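Local coordinates for PvdO (Pseudomonas aeruginosa, PDB 5HHA), which takes part in chromophore maturation in the periplasm, has the fold of the formylglycine-generating enzyme family, and binds a calcium ion, at residues V43-G48 against F77-Y82; N216-V221 against G275-F280; V247-N252 against N267-S272. All blocks are in the same frame, centred on the assembly; numbering follows the deposited sequence.

Overall arrangement
All three contacts are strand pairings within one mixed sheet. Contact 1 joins the antiparallel strands 42-52 and 77-80; the latter also borders strand 278-285, whose start forms half of contact 2. The centres of contacts 1 and 2 are 19 Å apart, with about 5 Å between nearest atoms. Contact 3 is nested in the loop that contact 2 closes, centre to centre 8 Å away, and the two touch: Glu219 N lies 2.7 Å from Arg250 O, and Tyr218 OH 3.1 Å from Asn267 ND2. Contact 2 lies toward the calcium ion, which is about 11 Å from the side chain of Val217; the calcium ligand Asn186 is hydrogen-bonded to Asn216. Contacts 1 and 3 lie away.

Contact 1 of 3, residues V43-G48 against F77-Y82; sequences VVLPAG and FAISRY
Leu45 and Phe77 face each other as a hydrogen-bonded pair of antiparallel strands, and the tight part of the contact is built around them. Leu45 N reaches Phe77 O at 2.8 Å, while the return bond from Phe77 N to Leu45 O is longer, at 3.3 Å. Two residues along, Val43 N gives a nearly straight bond of 2.9 Å to Ile79 O, and Ile79 N answers to Val43 O. Between these two rungs lies the non-hydrogen-bonded pair Val44 and Ala78, where the chains come close enough for Ala78 CA to sit 3.2 Å from Val43 O in a CA-H...O contact.

On the face that carries Val43, Leu45, Phe77 and Ile79, the packing is apolar. Leu45 CD1 does most of the work: it meets Phe77 CZ at 3.8 Å and Ile79 CD1 at 3.9 Å, filling the angle between ring and branched chain. Leu45 CB stands above one face of the Phe77 ring, toward its rim. Phe77 holds CG between its own backbone N and carbonyl carbon (chi1 62°), which swings the ring back beneath the leucine. Phe73, at the end of strand 69-73, and Tyr159 of helix 154-162 also meet this ring.

The contact thins out at both ends. Pro46, Ala47 and Gly48 diverge from the partner strand and are partly exposed. At the other end Val43 CG1 rests on Arg81 CB at 3.7 Å, the two side chains crossing at about a right angle, and the extended arginine then leads away to a salt bridge with Glu41. Backbone bonds and apolar packing of Leu45, Phe77 and Ile79 therefore hold the buried middle of this pairing, while the charge of Arg81 is kept at its margin, where Glu41 probably neutralises it.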
ATOM      1  N   VAL A  43      12.206  -3.154  -3.969  1.00 11.06           N
ATOM      2  CA  VAL A  43      12.272  -4.099  -5.075  1.00 11.51           C
ATOM      3  C   VAL A  43      12.024  -3.336  -6.373  1.00 11.96           C
ATOM      4  O   VAL A  43      11.157  -2.464  -6.459  1.00 10.58           O
ATOM      5  CB  VAL A  43      11.279  -5.290  -4.888  1.00 10.04           C
ATOM      6  CG1 VAL A  43       9.808  -4.822  -4.825  1.00 10.92           C
ATOM      7  CG2 VAL A  43      11.471  -6.341  -5.974  1.00 12.39           C
ATOM      8  N   VAL A  44      12.827  -3.652  -7.384  1.00 11.43           N
ATOM      9  CA  VAL A  44      12.684  -3.023  -8.684  1.00 12.17           C
ATOM     10  C   VAL A  44      11.521  -3.635  -9.453  1.00 10.21           C
ATOM     11  O   VAL A  44      11.469  -4.843  -9.645  1.00 11.85           O
ATOM     12  CB  VAL A  44      13.987  -3.169  -9.522  1.00 13.00           C
ATOM     13  CG1 VAL A  44      13.821  -2.553 -10.910  1.00 14.29           C
ATOM     14  CG2 VAL A  44      15.177  -2.537  -8.795  1.00 15.92           C
ATOM     15  N   LEU A  45      10.597  -2.779  -9.863  1.00 11.22           N
ATOM     16  CA  LEU A  45       9.506  -3.163 -10.760  1.00 13.90           C
ATOM     17  C   LEU A  45       9.885  -2.841 -12.198  1.00 11.80           C
ATOM     18  O   LEU A  45      10.488  -1.828 -12.476  1.00 12.50           O
ATOM     19  CB  LEU A  45       8.201  -2.442 -10.395  1.00 11.61           C
ATOM     20  CG  LEU A  45       7.704  -2.598  -8.948  1.00 10.82           C
ATOM     21  CD1 LEU A  45       6.279  -2.052  -8.838  1.00 10.89           C
ATOM     22  CD2 LEU A  45       7.723  -4.031  -8.503  1.00 11.06           C
ATOM     23  N   PRO A  46       9.477  -3.697 -13.138  1.00 12.12           N
ATOM     24  CA  PRO A  46       9.824  -3.499 -14.542  1.00 12.15           C
ATOM     25  C   PRO A  46       9.033  -2.383 -15.174  1.00 11.99           C
ATOM     26  O   PRO A  46       7.920  -2.045 -14.754  1.00 12.55           O
ATOM     27  CB  PRO A  46       9.447  -4.837 -15.174  1.00 13.43           C
ATOM     28  CG  PRO A  46       8.387  -5.371 -14.320  1.00 14.31           C
ATOM     29  CD  PRO A  46       8.724  -4.937 -12.919  1.00 12.77           C
ATOM     30  N   ALA A  47       9.622  -1.751 -16.177  1.00 13.25           N
ATOM     31  CA  ALA A  47       8.869  -0.930 -17.097  1.00 13.20           C
ATOM     32  C   ALA A  47       7.866  -1.809 -17.827  1.00 13.11           C
ATOM     33  O   ALA A  47       8.046  -3.011 -17.916  1.00 15.80           O
ATOM     34  CB  ALA A  47       9.802  -0.263 -18.091  1.00 14.76           C
ATOM     35  N   GLY A  48       6.806  -1.206 -18.351  1.00 12.43           N
ATOM     36  CA  GLY A  48       5.782  -1.933 -19.079  1.00 13.74           C
ATOM     37  C   GLY A  48       4.438  -1.280 -18.907  1.00 11.84           C
ATOM     38  O   GLY A  48       4.316  -0.279 -18.212  1.00 12.87           O
ATOM     39  N   PHE A  77      11.136   1.313 -11.789  1.00 13.24           N
ATOM     40  CA  PHE A  77      11.139   2.113 -10.569  1.00 12.08           C
ATOM     41  C   PHE A  77      11.032   1.134  -9.418  1.00 12.10           C
ATOM     42  O   PHE A  77      10.654  -0.023  -9.605  1.00 11.50           O
ATOM     43  CB  PHE A  77       9.978   3.114 -10.547  1.00 12.60           C
ATOM     44  CG  PHE A  77       8.629   2.474 -10.574  1.00 11.13           C
ATOM     45  CD1 PHE A  77       8.091   1.992 -11.750  1.00 12.71           C
ATOM     46  CD2 PHE A  77       7.876   2.382  -9.403  1.00 10.99           C
ATOM     47  CE1 PHE A  77       6.831   1.392 -11.765  1.00 11.93           C
ATOM     48  CE2 PHE A  77       6.615   1.809  -9.408  1.00 12.06           C
ATOM     49  CZ  PHE A  77       6.095   1.309 -10.575  1.00 11.36           C
ATOM     50  N   ALA A  78      11.407   1.560  -8.218  1.00 11.10           N
ATOM     51  CA  ALA A  78      11.361   0.677  -7.056  1.00 11.04           C
ATOM     52  C   ALA A  78      10.210   1.052  -6.128  1.00  7.83           C
ATOM     53  O   ALA A  78       9.864   2.221  -5.994  1.00  9.15           O
ATOM     54  CB  ALA A  78      12.683   0.750  -6.311  1.00 12.60           C
ATOM     55  N   ILE A  79       9.670   0.040  -5.463  1.00  9.53           N
ATOM     56  CA  ILE A  79       8.740   0.256  -4.350  1.00  8.77           C
ATOM     57  C   ILE A  79       9.206  -0.567  -3.183  1.00  9.21           C
ATOM     58  O   ILE A  79       9.945  -1.521  -3.349  1.00  9.48           O
ATOM     59  CB  ILE A  79       7.256  -0.078  -4.719  1.00  9.76           C
ATOM     60  CG1 ILE A  79       7.069  -1.575  -4.940  1.00 10.13           C
ATOM     61  CG2 ILE A  79       6.771   0.732  -5.893  1.00  8.95           C
ATOM     62  CD1 ILE A  79       5.576  -1.972  -4.974  1.00  9.29           C
ATOM     63  N   SER A  80       8.748  -0.219  -1.993  1.00  8.13           N
ATOM     64  CA  SER A  80       9.072  -1.041  -0.838  1.00  9.22           C
ATOM     65  C   SER A  80       8.341  -2.379  -0.970  1.00  8.68           C
ATOM     66  O   SER A  80       7.131  -2.423  -1.254  1.00  8.88           O
ATOM     67  CB  SER A  80       8.790  -0.289   0.452  1.00  8.49           C
ATOM     68  OG  SER A  80       7.450   0.146   0.570  1.00  9.36           O
ATOM     69  N   ARG A  81       9.090  -3.471  -0.862  1.00  8.90           N
ATOM     70  CA  ARG A  81       8.471  -4.777  -1.072  1.00  9.83           C
ATOM     71  C   ARG A  81       7.474  -5.118   0.021  1.00 10.20           C
ATOM     72  O   ARG A  81       6.563  -5.949  -0.177  1.00  9.03           O
ATOM     73  CB  ARG A  81       9.514  -5.888  -1.269  1.00  9.79           C
ATOM     74  CG  ARG A  81      10.402  -6.218  -0.096  1.00 11.37           C
ATOM     75  CD  ARG A  81      11.222  -7.437  -0.475  1.00 13.27           C
ATOM     76  NE  ARG A  81      12.113  -7.902   0.578  1.00 13.68           N
ATOM     77  CZ  ARG A  81      12.742  -9.072   0.529  1.00 14.25           C
ATOM     78  NH1 ARG A  81      12.598  -9.862  -0.532  1.00 16.75           N
ATOM     79  NH2 ARG A  81      13.536  -9.441   1.534  1.00 17.76           N
ATOM     80  N   TYR A  82       7.671  -4.498   1.177  1.00  9.29           N
ATOM     81  CA  TYR A  82       6.731  -4.547   2.288  1.00  8.87           C
ATOM     82  C   TYR A  82       6.141  -3.157   2.507  1.00  8.66           C
ATOM     83  O   TYR A  82       6.703  -2.154   2.050  1.00  9.18           O
ATOM     84  CB  TYR A  82       7.449  -4.923   3.582  1.00  9.59           C
ATOM     85  CG  TYR A  82       8.269  -6.183   3.507  1.00  9.72           C
ATOM     86  CD1 TYR A  82       7.670  -7.393   3.221  1.00 10.38           C
ATOM     87  CD2 TYR A  82       9.646  -6.177   3.740  1.00 12.64           C
ATOM     88  CE1 TYR A  82       8.400  -8.561   3.180  1.00 12.88           C
ATOM     89  CE2 TYR A  82      10.385  -7.350   3.696  1.00 14.22           C
ATOM     90  CZ  TYR A  82       9.745  -8.518   3.393  1.00 12.29           C
ATOM     91  OH  TYR A  82      10.480  -9.684   3.351  1.00 16.32           O
TER

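Contact 2 of 3, residues N216-V221 against G275-F280; sequences NVYEWV and GDWIGF
Trp220, Tyr218 and Trp277 bury the most surface in this contact, nearly half of it between them; strands 218-221 and 278-280 run parallel with a marked twist. Trp220 lays one face of its indole over Ile278: the CG2 methyl stands 3.7 Å from the centroid of the five-membered ring, a CH-pi contact. That methyl is directed there by a chi1 of -47°, which leaves CG2 opposite the backbone N of Ile278. Trp277 comes at Tyr218 edge first, its six-membered ring offset from the phenol and almost perpendicular to it (planes at 88°); CE3 lies 3.6 Å from Tyr218 CD2. Ile278 CG1 rests on a face of the same indole, so this isoleucine touches both tryptophans.

Trp277 O accepts from Tyr218 N, Gly279 N donates to Tyr218 O at 2.8 Å, and Gly279 O receives Trp220 N at 3.0 Å. Val217 CG2 is 3.9 Å from Gly279 N, beside the glycine backbone.

Glu219 is buried on the other face, where Arg157 and Arg281 form salt bridges to OE2. This pairing of charges probably favours the carboxylate form, whereas Trp220 meets Ile278 by apolar and CH-pi packing, its NE1 satisfied by Val129 O.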
ATOM      1  N   ASN A 216      -3.381  -6.947   5.295  1.00  7.45           N
ATOM      2  CA  ASN A 216      -2.589  -6.366   6.374  1.00  8.17           C
ATOM      3  C   ASN A 216      -3.066  -4.950   6.702  1.00  7.11           C
ATOM      4  O   ASN A 216      -3.745  -4.752   7.708  1.00  7.69           O
ATOM      5  CB  ASN A 216      -1.073  -6.510   6.150  1.00  8.57           C
ATOM      6  CG  ASN A 216      -0.326  -6.847   7.431  1.00  7.86           C
ATOM      7  OD1 ASN A 216      -0.936  -7.099   8.458  1.00  8.66           O
ATOM      8  ND2 ASN A 216       1.005  -6.870   7.356  1.00  8.78           N
ATOM      9  N   VAL A 217      -2.733  -3.960   5.863  1.00  7.13           N
ATOM     10  CA  VAL A 217      -3.222  -2.603   6.030  1.00  7.33           C
ATOM     11  C   VAL A 217      -3.544  -1.988   4.684  1.00  6.90           C
ATOM     12  O   VAL A 217      -2.942  -2.333   3.665  1.00  7.26           O
ATOM     13  CB  VAL A 217      -2.160  -1.683   6.732  1.00  7.77           C
ATOM     14  CG1 VAL A 217      -1.955  -2.085   8.172  1.00  8.74           C
ATOM     15  CG2 VAL A 217      -0.825  -1.681   6.025  1.00  8.35           C
ATOM     16  N   TYR A 218      -4.489  -1.057   4.697  1.00  7.47           N
ATOM     17  CA  TYR A 218      -4.576  -0.097   3.582  1.00  7.56           C
ATOM     18  C   TYR A 218      -3.298   0.728   3.524  1.00  7.58           C
ATOM     19  O   TYR A 218      -2.534   0.774   4.500  1.00  8.20           O
ATOM     20  CB  TYR A 218      -5.757   0.848   3.811  1.00  7.03           C
ATOM     21  CG  TYR A 218      -7.064   0.378   3.210  1.00  7.78           C
ATOM     22  CD1 TYR A 218      -7.392   0.724   1.906  1.00  7.92           C
ATOM     23  CD2 TYR A 218      -7.972  -0.387   3.932  1.00  8.36           C
ATOM     24  CE1 TYR A 218      -8.591   0.345   1.334  1.00  9.22           C
ATOM     25  CE2 TYR A 218      -9.187  -0.775   3.359  1.00  8.85           C
ATOM     26  CZ  TYR A 218      -9.474  -0.412   2.051  1.00  8.72           C
ATOM     27  OH  TYR A 218     -10.685  -0.736   1.427  1.00 10.14           O
ATOM     28  N   GLU A 219      -3.096   1.413   2.410  1.00  7.29           N
ATOM     29  CA  GLU A 219      -1.904   2.205   2.181  1.00  7.34           C
ATOM     30  C   GLU A 219      -2.262   3.530   1.557  1.00  7.18           C
ATOM     31  O   GLU A 219      -3.016   3.583   0.576  1.00  7.84           O
ATOM     32  CB  GLU A 219      -0.967   1.515   1.201  1.00  8.15           C
ATOM     33  CG  GLU A 219      -0.397   0.205   1.715  1.00  8.40           C
ATOM     34  CD  GLU A 219       0.230  -0.622   0.622  1.00  8.36           C
ATOM     35  OE1 GLU A 219       0.548  -0.061  -0.455  1.00  8.45           O
ATOM     36  OE2 GLU A 219       0.430  -1.840   0.840  1.00  8.34           O
ATOM     37  N   TRP A 220      -1.660   4.606   2.055  1.00  6.53           N
ATOM     38  CA  TRP A 220      -1.737   5.870   1.360  1.00  8.56           C
ATOM     39  C   TRP A 220      -1.077   5.782  -0.020  1.00  7.42           C
ATOM     40  O   TRP A 220      -0.024   5.157  -0.170  1.00  7.59           O
ATOM     41  CB  TRP A 220      -0.993   6.956   2.135  1.00  8.47           C
ATOM     42  CG  TRP A 220      -1.587   7.302   3.449  1.00  8.43           C
ATOM     43  CD1 TRP A 220      -1.076   6.977   4.666  1.00  8.79           C
ATOM     44  CD2 TRP A 220      -2.798   8.044   3.701  1.00  8.28           C
ATOM     45  NE1 TRP A 220      -1.883   7.482   5.658  1.00  8.79           N
ATOM     46  CE2 TRP A 220      -2.947   8.125   5.096  1.00  8.25           C
ATOM     47  CE3 TRP A 220      -3.774   8.628   2.887  1.00  9.08           C
ATOM     48  CZ2 TRP A 220      -4.006   8.790   5.696  1.00  9.10           C
ATOM     49  CZ3 TRP A 220      -4.828   9.286   3.489  1.00 10.48           C
ATOM     50  CH2 TRP A 220      -4.942   9.350   4.883  1.00  9.65           C
ATOM     51  N   VAL A 221      -1.703   6.432  -1.001  1.00  7.48           N
ATOM     52  CA  VAL A 221      -1.055   6.756  -2.275  1.00  8.26           C
ATOM     53  C   VAL A 221      -1.273   8.251  -2.518  1.00  7.68           C
ATOM     54  O   VAL A 221      -2.046   8.895  -1.832  1.00  8.71           O
ATOM     55  CB  VAL A 221      -1.554   5.890  -3.455  1.00  7.89           C
ATOM     56  CG1 VAL A 221      -1.296   4.409  -3.175  1.00  8.95           C
ATOM     57  CG2 VAL A 221      -3.017   6.123  -3.718  1.00  8.09           C
ATOM     58  N   GLY A 275      -5.248   6.065  10.989  1.00  9.26           N
ATOM     59  CA  GLY A 275      -5.869   4.946  11.668  1.00 10.92           C
ATOM     60  C   GLY A 275      -4.912   3.805  11.841  1.00  8.05           C
ATOM     61  O   GLY A 275      -3.881   3.732  11.202  1.00  9.32           O
ATOM     62  N   ASP A 276      -5.317   2.866  12.684  1.00  9.13           N
ATOM     63  CA  ASP A 276      -4.539   1.669  12.963  1.00  8.94           C
ATOM     64  C   ASP A 276      -4.640   0.615  11.842  1.00  8.19           C
ATOM     65  O   ASP A 276      -4.157  -0.519  11.952  1.00  8.75           O
ATOM     66  CB  ASP A 276      -4.955   1.085  14.317  1.00 10.47           C
ATOM     67  CG  ASP A 276      -6.358   0.519  14.325  1.00 11.33           C
ATOM     68  OD1 ASP A 276      -6.946   0.293  13.251  1.00 11.32           O
ATOM     69  OD2 ASP A 276      -6.865   0.250  15.442  1.00 12.23           O
ATOM     70  N   TRP A 277      -5.249   1.055  10.731  1.00  8.94           N
ATOM     71  CA  TRP A 277      -5.538   0.225   9.573  1.00  9.26           C
ATOM     72  C   TRP A 277      -4.993   0.844   8.282  1.00  9.07           C
ATOM     73  O   TRP A 277      -5.177   0.257   7.223  1.00  8.80           O
ATOM     74  CB  TRP A 277      -7.052   0.029   9.465  1.00  9.97           C
ATOM     75  CG  TRP A 277      -7.827   1.288   9.427  1.00  9.40           C
ATOM     76  CD1 TRP A 277      -8.190   2.091  10.474  1.00 11.49           C
ATOM     77  CD2 TRP A 277      -8.354   1.902   8.254  1.00  9.89           C
ATOM     78  NE1 TRP A 277      -8.900   3.170  10.023  1.00 11.26           N
ATOM     79  CE2 TRP A 277      -9.019   3.075   8.661  1.00 10.66           C
ATOM     80  CE3 TRP A 277      -8.345   1.573   6.891  1.00 10.30           C
ATOM     81  CZ2 TRP A 277      -9.663   3.906   7.761  1.00 13.57           C
ATOM     82  CZ3 TRP A 277      -8.981   2.416   5.998  1.00 11.10           C
ATOM     83  CH2 TRP A 277      -9.633   3.552   6.438  1.00 11.98           C
ATOM     84  N   ILE A 278      -4.324   2.003   8.364  1.00  7.96           N
ATOM     85  CA  ILE A 278      -3.696   2.626   7.198  1.00  7.47           C
ATOM     86  C   ILE A 278      -2.213   2.797   7.448  1.00  8.24           C
ATOM     87  O   ILE A 278      -1.810   3.490   8.396  1.00  8.65           O
ATOM     88  CB  ILE A 278      -4.287   4.034   6.812  1.00  9.01           C
ATOM     89  CG1 ILE A 278      -5.812   4.024   6.787  1.00  9.29           C
ATOM     90  CG2 ILE A 278      -3.718   4.441   5.469  1.00  9.05           C
ATOM     91  CD1 ILE A 278      -6.401   5.421   6.621  1.00 12.77           C
ATOM     92  N   GLY A 279      -1.417   2.162   6.603  1.00  7.82           N
ATOM     93  CA  GLY A 279       0.031   2.323   6.578  1.00  7.95           C
ATOM     94  C   GLY A 279       0.439   2.875   5.211  1.00  8.09           C
ATOM     95  O   GLY A 279      -0.293   3.673   4.616  1.00  7.65           O
ATOM     96  N   PHE A 280       1.597   2.443   4.701  1.00  7.05           N
ATOM     97  CA  PHE A 280       2.093   3.026   3.454  1.00  6.69           C
ATOM     98  C   PHE A 280       3.288   2.294   2.941  1.00  7.39           C
ATOM     99  O   PHE A 280       4.002   1.640   3.703  1.00  8.12           O
ATOM    100  CB  PHE A 280       2.446   4.505   3.616  1.00  8.74           C
ATOM    101  CG  PHE A 280       3.594   4.767   4.571  1.00  9.11           C
ATOM    102  CD1 PHE A 280       3.402   4.760   5.951  1.00 10.13           C
ATOM    103  CD2 PHE A 280       4.862   5.082   4.090  1.00 10.34           C
ATOM    104  CE1 PHE A 280       4.437   5.048   6.812  1.00 10.44           C
ATOM    105  CE2 PHE A 280       5.908   5.361   4.953  1.00 10.55           C
ATOM    106  CZ  PHE A 280       5.691   5.358   6.312  1.00 11.79           C
TER

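Contact 3 of 3, residues V247-N252 against N267-S272; sequences VQIRGN and NNAAPS
Ile249 O is gripped at the Ile249-Asn267 pair by water 1, which donates to it at 2.7 Å, and more weakly by Asn267 N, whose bond of 3.4 Å is bent. The same water accepts from Asn267 N at 3.0 Å, bridging the two strands where their direct link is poor. Ile249 N still reaches Asn267 O, at 3.0 Å and nearly straight, but approaches from above the carbonyl plane, 50° out of it.

The far end is more regular: Val247 N donates to Ala269 O at 2.9 Å, and Ala269 N to Val247 O. Val247 CG2 comes near Ala269 O and reaches Pro271 CB at 4.2 Å. With CG1 set between backbone N and carbonyl carbon (chi1 57°), Ile249 brings that atom across to Asn267 CB, 3.8 Å away, while its CG2 lies loosely beside the methyl of Ala269. Trp220 and Tyr218 of the neighbouring strand pack on this same side. Asn267 OD1 turns back to accept from Asn268 N, and its ND2 bonds to Tyr218 OH.

Strand 266-269 is thus an edge strand of the mixed sheet, added antiparallel to 247-251, which pairs on with 218-221, in a domain of the formylglycine-generating enzyme family.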
ATOM      1  N   VAL A 247      -8.217  11.839  -0.635  1.00 10.12           N
ATOM      2  CA  VAL A 247      -7.194  11.192  -1.425  1.00  9.43           C
ATOM      3  C   VAL A 247      -7.443   9.687  -1.447  1.00  8.53           C
ATOM      4  O   VAL A 247      -8.216   9.166  -0.663  1.00  9.81           O
ATOM      5  CB  VAL A 247      -5.781  11.487  -0.864  1.00 10.38           C
ATOM      6  CG1 VAL A 247      -5.435  12.984  -0.992  1.00 12.63           C
ATOM      7  CG2 VAL A 247      -5.618  10.970   0.565  1.00 10.76           C
ATOM      8  N   GLN A 248      -6.801   8.998  -2.372  1.00  9.25           N
ATOM      9  CA  GLN A 248      -6.960   7.553  -2.506  1.00  9.44           C
ATOM     10  C   GLN A 248      -6.114   6.796  -1.496  1.00  7.89           C
ATOM     11  O   GLN A 248      -4.997   7.207  -1.150  1.00  9.05           O
ATOM     12  CB  GLN A 248      -6.533   7.093  -3.912  1.00  8.07           C
ATOM     13  CG  GLN A 248      -7.261   7.768  -5.054  1.00  9.84           C
ATOM     14  CD  GLN A 248      -8.715   7.346  -5.307  1.00  9.31           C
ATOM     15  OE1 GLN A 248      -9.266   6.409  -4.721  1.00 12.25           O
ATOM     16  NE2 GLN A 248      -9.332   8.044  -6.193  1.00  8.97           N
ATOM     17  N   ILE A 249      -6.630   5.647  -1.071  1.00  8.11           N
ATOM     18  CA  ILE A 249      -5.872   4.638  -0.341  1.00  7.88           C
ATOM     19  C   ILE A 249      -6.096   3.303  -1.053  1.00  7.69           C
ATOM     20  O   ILE A 249      -7.099   3.104  -1.759  1.00  9.10           O
ATOM     21  CB  ILE A 249      -6.270   4.572   1.155  1.00  8.69           C
ATOM     22  CG1 ILE A 249      -7.756   4.295   1.308  1.00  8.26           C
ATOM     23  CG2 ILE A 249      -5.895   5.866   1.852  1.00 10.65           C
ATOM     24  CD1 ILE A 249      -8.226   4.149   2.776  1.00 10.05           C
ATOM     25  N   ARG A 250      -5.155   2.385  -0.903  1.00  7.53           N
ATOM     26  CA  ARG A 250      -5.192   1.120  -1.626  1.00  7.96           C
ATOM     27  C   ARG A 250      -4.925  -0.060  -0.706  1.00  7.33           C
ATOM     28  O   ARG A 250      -4.362   0.077   0.384  1.00  7.56           O
ATOM     29  CB  ARG A 250      -4.184   1.126  -2.772  1.00  7.99           C
ATOM     30  CG  ARG A 250      -4.748   1.800  -4.042  1.00  8.15           C
ATOM     31  CD  ARG A 250      -5.980   1.044  -4.569  1.00  8.79           C
ATOM     32  NE  ARG A 250      -6.371   1.463  -5.913  1.00  8.44           N
ATOM     33  CZ  ARG A 250      -6.282   0.707  -6.993  1.00  8.01           C
ATOM     34  NH1 ARG A 250      -5.881  -0.562  -6.972  1.00  8.33           N
ATOM     35  NH2 ARG A 250      -6.696   1.219  -8.128  1.00  8.67           N
ATOM     36  N   GLY A 251      -5.274  -1.241  -1.189  1.00  7.67           N
ATOM     37  CA  GLY A 251      -5.109  -2.479  -0.454  1.00  7.94           C
ATOM     38  C   GLY A 251      -6.323  -2.760   0.401  1.00  7.18           C
ATOM     39  O   GLY A 251      -7.449  -2.409   0.076  1.00  8.38           O
ATOM     40  N   ASN A 252      -6.092  -3.465   1.502  1.00  7.41           N
ATOM     41  CA  ASN A 252      -7.179  -3.835   2.407  1.00  7.87           C
ATOM     42  C   ASN A 252      -6.564  -4.147   3.764  1.00  7.30           C
ATOM     43  O   ASN A 252      -5.429  -4.612   3.826  1.00  8.32           O
ATOM     44  CB  ASN A 252      -7.912  -5.063   1.850  1.00  8.03           C
ATOM     45  CG  ASN A 252      -9.250  -5.290   2.497  1.00  7.49           C
ATOM     46  OD1 ASN A 252      -9.892  -4.357   2.973  1.00  8.65           O
ATOM     47  ND2 ASN A 252      -9.710  -6.523   2.453  1.00  8.37           N
ATOM     48  N   ASN A 267     -10.392   2.885  -2.481  1.00  8.45           N
ATOM     49  CA  ASN A 267     -11.016   3.536  -1.337  1.00  8.86           C
ATOM     50  C   ASN A 267     -10.361   4.898  -1.174  1.00  8.39           C
ATOM     51  O   ASN A 267      -9.462   5.254  -1.930  1.00  8.84           O
ATOM     52  CB  ASN A 267     -10.862   2.647  -0.094  1.00  8.33           C
ATOM     53  CG  ASN A 267     -11.966   2.882   0.936  1.00  9.91           C
ATOM     54  OD1 ASN A 267     -12.671   3.881   0.923  1.00 11.15           O
ATOM     55  ND2 ASN A 267     -12.110   1.947   1.845  1.00 12.55           N
ATOM     56  N   ASN A 268     -10.817   5.665  -0.203  1.00  8.86           N
ATOM     57  CA  ASN A 268     -10.350   7.038  -0.028  1.00  9.29           C
ATOM     58  C   ASN A 268     -10.419   7.422   1.443  1.00  9.85           C
ATOM     59  O   ASN A 268     -11.060   6.759   2.238  1.00 10.80           O
ATOM     60  CB  ASN A 268     -11.156   8.013  -0.907  1.00 11.07           C
ATOM     61  CG  ASN A 268     -12.594   8.115  -0.487  1.00 13.43           C
ATOM     62  OD1 ASN A 268     -13.486   7.548  -1.133  1.00 22.29           O
ATOM     63  ND2 ASN A 268     -12.838   8.779   0.610  1.00 15.87           N
ATOM     64  N   ALA A 269      -9.711   8.474   1.794  1.00  9.96           N
ATOM     65  CA  ALA A 269      -9.725   9.017   3.147  1.00 10.65           C
ATOM     66  C   ALA A 269      -9.407  10.507   3.013  1.00 11.00           C
ATOM     67  O   ALA A 269      -8.789  10.926   2.049  1.00 11.22           O
ATOM     68  CB  ALA A 269      -8.683   8.322   4.016  1.00 11.81           C
ATOM     69  N   ALA A 270      -9.783  11.300   4.007  1.00 10.73           N
ATOM     70  CA  ALA A 270      -9.274  12.666   4.058  1.00 10.64           C
ATOM     71  C   ALA A 270      -7.794  12.592   4.385  1.00 10.97           C
ATOM     72  O   ALA A 270      -7.382  11.740   5.202  1.00 10.92           O
ATOM     73  CB  ALA A 270     -10.013  13.460   5.126  1.00 13.99           C
ATOM     74  N   PRO A 271      -6.968  13.431   3.769  1.00 10.83           N
ATOM     75  CA  PRO A 271      -5.525  13.302   4.015  1.00 11.78           C
ATOM     76  C   PRO A 271      -5.089  13.551   5.456  1.00 12.74           C
ATOM     77  O   PRO A 271      -4.009  13.100   5.854  1.00 11.99           O
ATOM     78  CB  PRO A 271      -4.896  14.307   3.031  1.00 14.06           C
ATOM     79  CG  PRO A 271      -6.021  15.207   2.631  1.00 14.02           C
ATOM     80  CD  PRO A 271      -7.265  14.413   2.708  1.00 13.21           C
ATOM     81  N   SER A 272      -5.922  14.221   6.253  1.00 11.05           N
ATOM     82  CA  SER A 272      -5.616  14.443   7.658  1.00 11.78           C
ATOM     83  C   SER A 272      -6.085  13.276   8.525  1.00 11.12           C
ATOM     84  O   SER A 272      -5.828  13.289   9.723  1.00 12.82           O
ATOM     85  CB  SER A 272      -6.247  15.760   8.131  1.00 14.87           C
ATOM     86  OG  SER A 272      -7.657  15.721   7.989  1.00 17.09           O
TER
HETATM   87  O   HOH W   1      -8.036   3.739  -4.194  1.00 11.97           O